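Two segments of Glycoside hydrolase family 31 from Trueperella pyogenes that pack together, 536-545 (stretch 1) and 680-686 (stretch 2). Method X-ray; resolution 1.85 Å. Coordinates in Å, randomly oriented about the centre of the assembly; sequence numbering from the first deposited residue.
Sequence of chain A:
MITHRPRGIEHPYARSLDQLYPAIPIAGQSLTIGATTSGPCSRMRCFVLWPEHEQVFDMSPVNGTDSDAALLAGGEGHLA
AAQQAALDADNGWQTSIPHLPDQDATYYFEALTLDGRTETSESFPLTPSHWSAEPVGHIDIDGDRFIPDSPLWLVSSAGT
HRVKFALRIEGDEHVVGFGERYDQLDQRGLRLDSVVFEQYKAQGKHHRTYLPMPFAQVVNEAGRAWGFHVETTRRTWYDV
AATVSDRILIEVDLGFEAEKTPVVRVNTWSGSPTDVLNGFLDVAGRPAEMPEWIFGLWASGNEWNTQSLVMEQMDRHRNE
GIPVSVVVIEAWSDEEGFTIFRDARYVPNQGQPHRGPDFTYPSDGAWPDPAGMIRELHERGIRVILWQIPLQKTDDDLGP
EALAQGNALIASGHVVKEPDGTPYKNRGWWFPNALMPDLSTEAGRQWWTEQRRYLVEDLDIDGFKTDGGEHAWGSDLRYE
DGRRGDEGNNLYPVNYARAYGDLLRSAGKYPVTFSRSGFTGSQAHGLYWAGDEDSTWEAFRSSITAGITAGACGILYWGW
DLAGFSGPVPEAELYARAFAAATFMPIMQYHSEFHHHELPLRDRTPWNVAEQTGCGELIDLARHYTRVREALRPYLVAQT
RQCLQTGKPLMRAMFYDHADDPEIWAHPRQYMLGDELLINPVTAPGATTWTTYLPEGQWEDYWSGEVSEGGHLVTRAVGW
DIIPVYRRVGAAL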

ATOM      1  N   THR A 536      17.738  -3.764  -5.473  1.00 18.75           N
ATOM      2  CA  THR A 536      18.057  -3.765  -6.901  1.00 19.29           C
ATOM      3  C   THR A 536      17.957  -2.371  -7.524  1.00 19.19           C
ATOM      4  O   THR A 536      17.226  -1.491  -7.016  1.00 17.93           O
ATOM      5  CB  THR A 536      17.122  -4.688  -7.689  1.00 19.85           C
ATOM      6  OG1 THR A 536      15.789  -4.185  -7.677  1.00 18.81           O
ATOM      7  CG2 THR A 536      17.160  -6.127  -7.163  1.00 20.30           C
ATOM      8  N   TRP A 537      18.632  -2.200  -8.668  1.00 19.54           N
ATOM      9  CA  TRP A 537      18.514  -0.958  -9.435  1.00 19.77           C
ATOM     10  C   TRP A 537      17.085  -0.744  -9.949  1.00 19.88           C
ATOM     11  O   TRP A 537      16.593   0.364  -9.920  1.00 18.68           O
ATOM     12  CB  TRP A 537      19.525  -0.896 -10.584  1.00 20.29           C
ATOM     13  CG  TRP A 537      20.920  -0.871 -10.082  1.00 20.68           C
ATOM     14  CD1 TRP A 537      21.741  -1.946  -9.877  1.00 21.37           C
ATOM     15  CD2 TRP A 537      21.667   0.288  -9.696  1.00 21.25           C
ATOM     16  NE1 TRP A 537      22.967  -1.521  -9.395  1.00 21.82           N
ATOM     17  CE2 TRP A 537      22.945  -0.157  -9.269  1.00 21.44           C
ATOM     18  CE3 TRP A 537      21.387   1.659  -9.673  1.00 21.13           C
ATOM     19  CZ2 TRP A 537      23.942   0.724  -8.834  1.00 22.17           C
ATOM     20  CZ3 TRP A 537      22.392   2.543  -9.240  1.00 21.96           C
ATOM     21  CH2 TRP A 537      23.645   2.063  -8.815  1.00 21.99           C
ATOM     22  N   GLU A 538      16.422  -1.809 -10.402  1.00 20.93           N
ATOM     23  CA  GLU A 538      15.044  -1.688 -10.875  1.00 22.51           C
ATOM     24  C   GLU A 538      14.103  -1.224  -9.757  1.00 20.67           C
ATOM     25  O   GLU A 538      13.233  -0.371  -9.992  1.00 20.23           O
ATOM     26  CB  GLU A 538      14.536  -3.004 -11.513  1.00 25.12           C
ATOM     27  CG  GLU A 538      13.137  -2.904 -12.143  1.00 28.37           C
ATOM     28  CD  GLU A 538      12.931  -1.676 -13.048  1.00 32.18           C
ATOM     29  OE1 GLU A 538      13.824  -1.358 -13.905  1.00 35.43           O
ATOM     30  OE2 GLU A 538      11.879  -0.984 -12.870  1.00 34.76           O
ATOM     31  N   ALA A 539      14.298  -1.742  -8.547  1.00 19.30           N
ATOM     32  CA  ALA A 539      13.477  -1.316  -7.418  1.00 18.46           C
ATOM     33  C   ALA A 539      13.704   0.161  -7.027  1.00 18.04           C
ATOM     34  O   ALA A 539      12.758   0.863  -6.655  1.00 17.44           O
ATOM     35  CB  ALA A 539      13.700  -2.234  -6.228  1.00 18.11           C
ATOM     36  N   PHE A 540      14.956   0.606  -7.114  1.00 17.92           N
ATOM     37  CA  PHE A 540      15.326   2.016  -6.940  1.00 17.68           C
ATOM     38  C   PHE A 540      14.552   2.898  -7.928  1.00 17.96           C
ATOM     39  O   PHE A 540      13.871   3.851  -7.517  1.00 17.09           O
ATOM     40  CB  PHE A 540      16.868   2.122  -7.100  1.00 18.08           C
ATOM     41  CG  PHE A 540      17.468   3.503  -6.981  1.00 17.73           C
ATOM     42  CD1 PHE A 540      16.801   4.591  -6.443  1.00 17.59           C
ATOM     43  CD2 PHE A 540      18.780   3.692  -7.420  1.00 18.19           C
ATOM     44  CE1 PHE A 540      17.410   5.827  -6.336  1.00 18.13           C
ATOM     45  CE2 PHE A 540      19.408   4.936  -7.299  1.00 18.33           C
ATOM     46  CZ  PHE A 540      18.713   6.006  -6.781  1.00 18.28           C
ATOM     47  N   ARG A 541      14.620   2.566  -9.221  1.00 18.48           N
ATOM     48  CA  ARG A 541      13.856   3.327 -10.222  1.00 19.44           C
ATOM     49  C   ARG A 541      12.360   3.321  -9.941  1.00 19.12           C
ATOM     50  O   ARG A 541      11.703   4.375 -10.046  1.00 18.68           O
ATOM     51  CB  ARG A 541      14.120   2.809 -11.637  1.00 20.32           C
ATOM     52  CG  ARG A 541      15.563   3.050 -12.068  1.00 21.65           C
ATOM     53  CD  ARG A 541      15.878   2.612 -13.497  1.00 22.88           C
ATOM     54  NE  ARG A 541      15.929   1.167 -13.669  1.00 24.30           N
ATOM     55  CZ  ARG A 541      17.033   0.393 -13.691  1.00 25.50           C
ATOM     56  NH1 ARG A 541      16.891  -0.914 -13.860  1.00 25.62           N
ATOM     57  NH2 ARG A 541      18.271   0.873 -13.552  1.00 26.32           N
ATOM     58  N   SER A 542      11.821   2.151  -9.595  1.00 18.70           N
ATOM     59  CA  SER A 542      10.383   2.033  -9.272  1.00 18.94           C
ATOM     60  C   SER A 542       9.988   2.871  -8.084  1.00 18.16           C
ATOM     61  O   SER A 542       8.897   3.484  -8.071  1.00 17.31           O
ATOM     62  CB  SER A 542       9.969   0.583  -9.027  1.00 19.93           C
ATOM     63  OG  SER A 542      10.101  -0.146 -10.237  1.00 22.25           O
ATOM     64  N   SER A 543      10.882   2.943  -7.101  1.00 17.54           N
ATOM     65  CA  SER A 543      10.619   3.716  -5.891  1.00 17.58           C
ATOM     66  C   SER A 543      10.559   5.218  -6.182  1.00 17.14           C
ATOM     67  O   SER A 543       9.720   5.901  -5.617  1.00 16.96           O
ATOM     68  CB  SER A 543      11.603   3.375  -4.758  1.00 17.49           C
ATOM     69  OG  SER A 543      11.615   1.958  -4.431  1.00 18.11           O
ATOM     70  N   ILE A 544      11.404   5.724  -7.081  1.00 17.65           N
ATOM     71  CA  ILE A 544      11.316   7.150  -7.488  1.00 17.55           C
ATOM     72  C   ILE A 544       9.928   7.447  -8.099  1.00 17.29           C
ATOM     73  O   ILE A 544       9.288   8.436  -7.767  1.00 16.45           O
ATOM     74  CB  ILE A 544      12.435   7.532  -8.478  1.00 18.20           C
ATOM     75  CG1 ILE A 544      13.810   7.368  -7.822  1.00 18.29           C
ATOM     76  CG2 ILE A 544      12.252   8.974  -8.998  1.00 18.82           C
ATOM     77  CD1 ILE A 544      14.968   7.354  -8.807  1.00 19.20           C
ATOM     78  N   THR A 545       9.491   6.575  -8.999  1.00 17.07           N
ATOM     79  CA  THR A 545       8.172   6.651  -9.596  1.00 17.69           C
ATOM     80  C   THR A 545       7.051   6.637  -8.546  1.00 17.34           C
ATOM     81  O   THR A 545       6.109   7.462  -8.594  1.00 17.68           O
ATOM     82  CB  THR A 545       7.995   5.537 -10.649  1.00 17.94           C
ATOM     83  OG1 THR A 545       9.036   5.670 -11.632  1.00 17.84           O
ATOM     84  CG2 THR A 545       6.649   5.620 -11.349  1.00 18.35           C
ATOM     85  N   ASN A 680      17.893  14.785  -9.925  1.00 21.40           N
ATOM     86  CA  ASN A 680      17.986  13.735 -10.931  1.00 21.80           C
ATOM     87  C   ASN A 680      18.865  12.578 -10.465  1.00 21.73           C
ATOM     88  O   ASN A 680      20.067  12.523 -10.815  1.00 21.79           O
ATOM     89  CB  ASN A 680      18.459  14.291 -12.279  1.00 22.29           C
ATOM     90  CG  ASN A 680      18.328  13.278 -13.405  1.00 22.62           C
ATOM     91  OD1 ASN A 680      17.720  12.211 -13.230  1.00 22.86           O
ATOM     92  ND2 ASN A 680      18.901  13.597 -14.566  1.00 22.73           N
ATOM     93  N   PRO A 681      18.279  11.657  -9.671  1.00 20.98           N
ATOM     94  CA  PRO A 681      19.015  10.493  -9.152  1.00 20.82           C
ATOM     95  C   PRO A 681      19.746   9.688 -10.217  1.00 20.88           C
ATOM     96  O   PRO A 681      19.239   9.532 -11.342  1.00 20.86           O
ATOM     97  CB  PRO A 681      17.895   9.640  -8.523  1.00 20.18           C
ATOM     98  CG  PRO A 681      16.852  10.635  -8.118  1.00 19.96           C
ATOM     99  CD  PRO A 681      16.855  11.626  -9.233  1.00 20.24           C
ATOM    100  N   VAL A 682      20.915   9.157  -9.857  1.00 21.33           N
ATOM    101  CA  VAL A 682      21.727   8.356 -10.769  1.00 21.93           C
ATOM    102  C   VAL A 682      21.326   6.902 -10.546  1.00 21.73           C
ATOM    103  O   VAL A 682      21.599   6.343  -9.491  1.00 20.99           O
ATOM    104  CB  VAL A 682      23.229   8.563 -10.491  1.00 22.90           C
ATOM    105  CG1 VAL A 682      24.095   7.699 -11.413  1.00 23.83           C
ATOM    106  CG2 VAL A 682      23.566  10.034 -10.661  1.00 23.24           C
ATOM    107  N   THR A 683      20.676   6.309 -11.540  1.00 21.95           N
ATOM    108  CA  THR A 683      19.976   5.034 -11.384  1.00 22.27           C
ATOM    109  C   THR A 683      20.526   3.882 -12.202  1.00 22.88           C
ATOM    110  O   THR A 683      19.852   2.854 -12.361  1.00 22.03           O
ATOM    111  CB  THR A 683      18.490   5.211 -11.730  1.00 22.37           C
ATOM    112  OG1 THR A 683      18.357   5.683 -13.068  1.00 22.55           O
ATOM    113  CG2 THR A 683      17.838   6.213 -10.771  1.00 22.24           C
ATOM    114  N   ALA A 684      21.741   4.033 -12.715  1.00 23.95           N
ATOM    115  CA  ALA A 684      22.380   2.962 -13.469  1.00 25.43           C
ATOM    116  C   ALA A 684      23.782   2.663 -12.907  1.00 25.73           C
ATOM    117  O   ALA A 684      24.530   3.598 -12.598  1.00 25.46           O
ATOM    118  CB  ALA A 684      22.473   3.340 -14.949  1.00 26.19           C
ATOM    119  N   PRO A 685      24.143   1.360 -12.790  1.00 26.30           N
ATOM    120  CA  PRO A 685      25.497   1.060 -12.359  1.00 27.22           C
ATOM    121  C   PRO A 685      26.537   1.476 -13.395  1.00 27.50           C
ATOM    122  O   PRO A 685      26.278   1.422 -14.600  1.00 27.56           O
ATOM    123  CB  PRO A 685      25.500  -0.470 -12.194  1.00 27.61           C
ATOM    124  CG  PRO A 685      24.382  -0.964 -13.039  1.00 27.82           C
ATOM    125  CD  PRO A 685      23.360   0.135 -13.062  1.00 27.02           C
ATOM    126  N   GLY A 686      27.680   1.932 -12.913  1.00 28.07           N
ATOM    127  CA  GLY A 686      28.801   2.246 -13.767  1.00 28.91           C
ATOM    128  C   GLY A 686      28.728   3.628 -14.363  1.00 29.06           C
ATOM    129  O   GLY A 686      29.588   3.979 -15.163  1.00 29.14           O
TER

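The carbonyl oxygen of V682 is buried by this contact with no hydrogen-bonding partner anywhere in the model, and what surrounds it from the helix is aromatic carbon. F540 CE2 lies 3.4 Å from V682 O, and W537 CZ3 lies 3.9 Å from the same V682 O. The tryptophan meets this oxygen at its edge, near the ring plane, where the polarized C–H bonds of an aromatic ring carry a slight positive charge. Such an approach is a modest electrostatic compensation, not a replacement for a hydrogen bond.

The next carbonyl along the chain fares better. R541 NH2 donates a hydrogen bond to T683 O, with 2.8 Å between R541 NH2 and T683 O and an angle of 130° at the hydrogen; the oxygen lies at the edge of the guanidinium, near its plane, where its N–H groups point. This is the one hydrogen bond between the stretches. The CA-to-CB bond of R541 points sideways, but a long side chain with chi1 m, chi2 t and chi3 m brings its end to the loop. E538 helps to hold it there: R541 NH1 and E538 OE1 form a salt bridge at 3.1 Å, and R541 NE donates to the same E538 OE1 at 3.3 Å. Arginine suits the site because its several N–H groups can serve a carboxylate and a backbone carbonyl together, while its aliphatic part packs on the loop, R541 CG lying 3.7 Å from T683 CB.

The helix supplies W537, F540 and I544 at spacings of three and four residues, so all three direct their CA-to-CB bonds toward the irregular segment. Its start is capped by T536, whose OG1 accepts from A539 N at 3.0 Å, satisfying an amide that has no preceding helical turn to bond to.

Two CH–pi contacts use the aromatic faces. P685 CD stands 3.8 Å from the centroid of the five-membered ring of W537, only 10° off the normal. Proline is well matched to this surface, since its CD is attached to the amide nitrogen and its hydrogens are therefore somewhat polarized. The broad indole also reaches T683, with W537 CE3 3.3 Å from T683 O, while its NE1 is hydrogen-bonded elsewhere in the structure. T683 CG2 lies 4.2 Å from the centroid of the F540 ring and 17° off its normal.

That methyl also meets I544, whose CD1 is 3.7 Å from T683 CG2 and likewise 3.7 Å from P681 CB. With F540 CZ 4.1 Å from P681 CB, a small apolar cluster forms at this end, and the branched isoleucine and compact proline ring fill it without introducing side-chain polar groups. V682 contributes backbone instead, its CA-to-CB bond pointing away from the helix. Altogether 396 Å² is buried, counting both sides, and T683 has the largest covered area: its methyl serves the apolar cluster while its carbonyl receives the arginine.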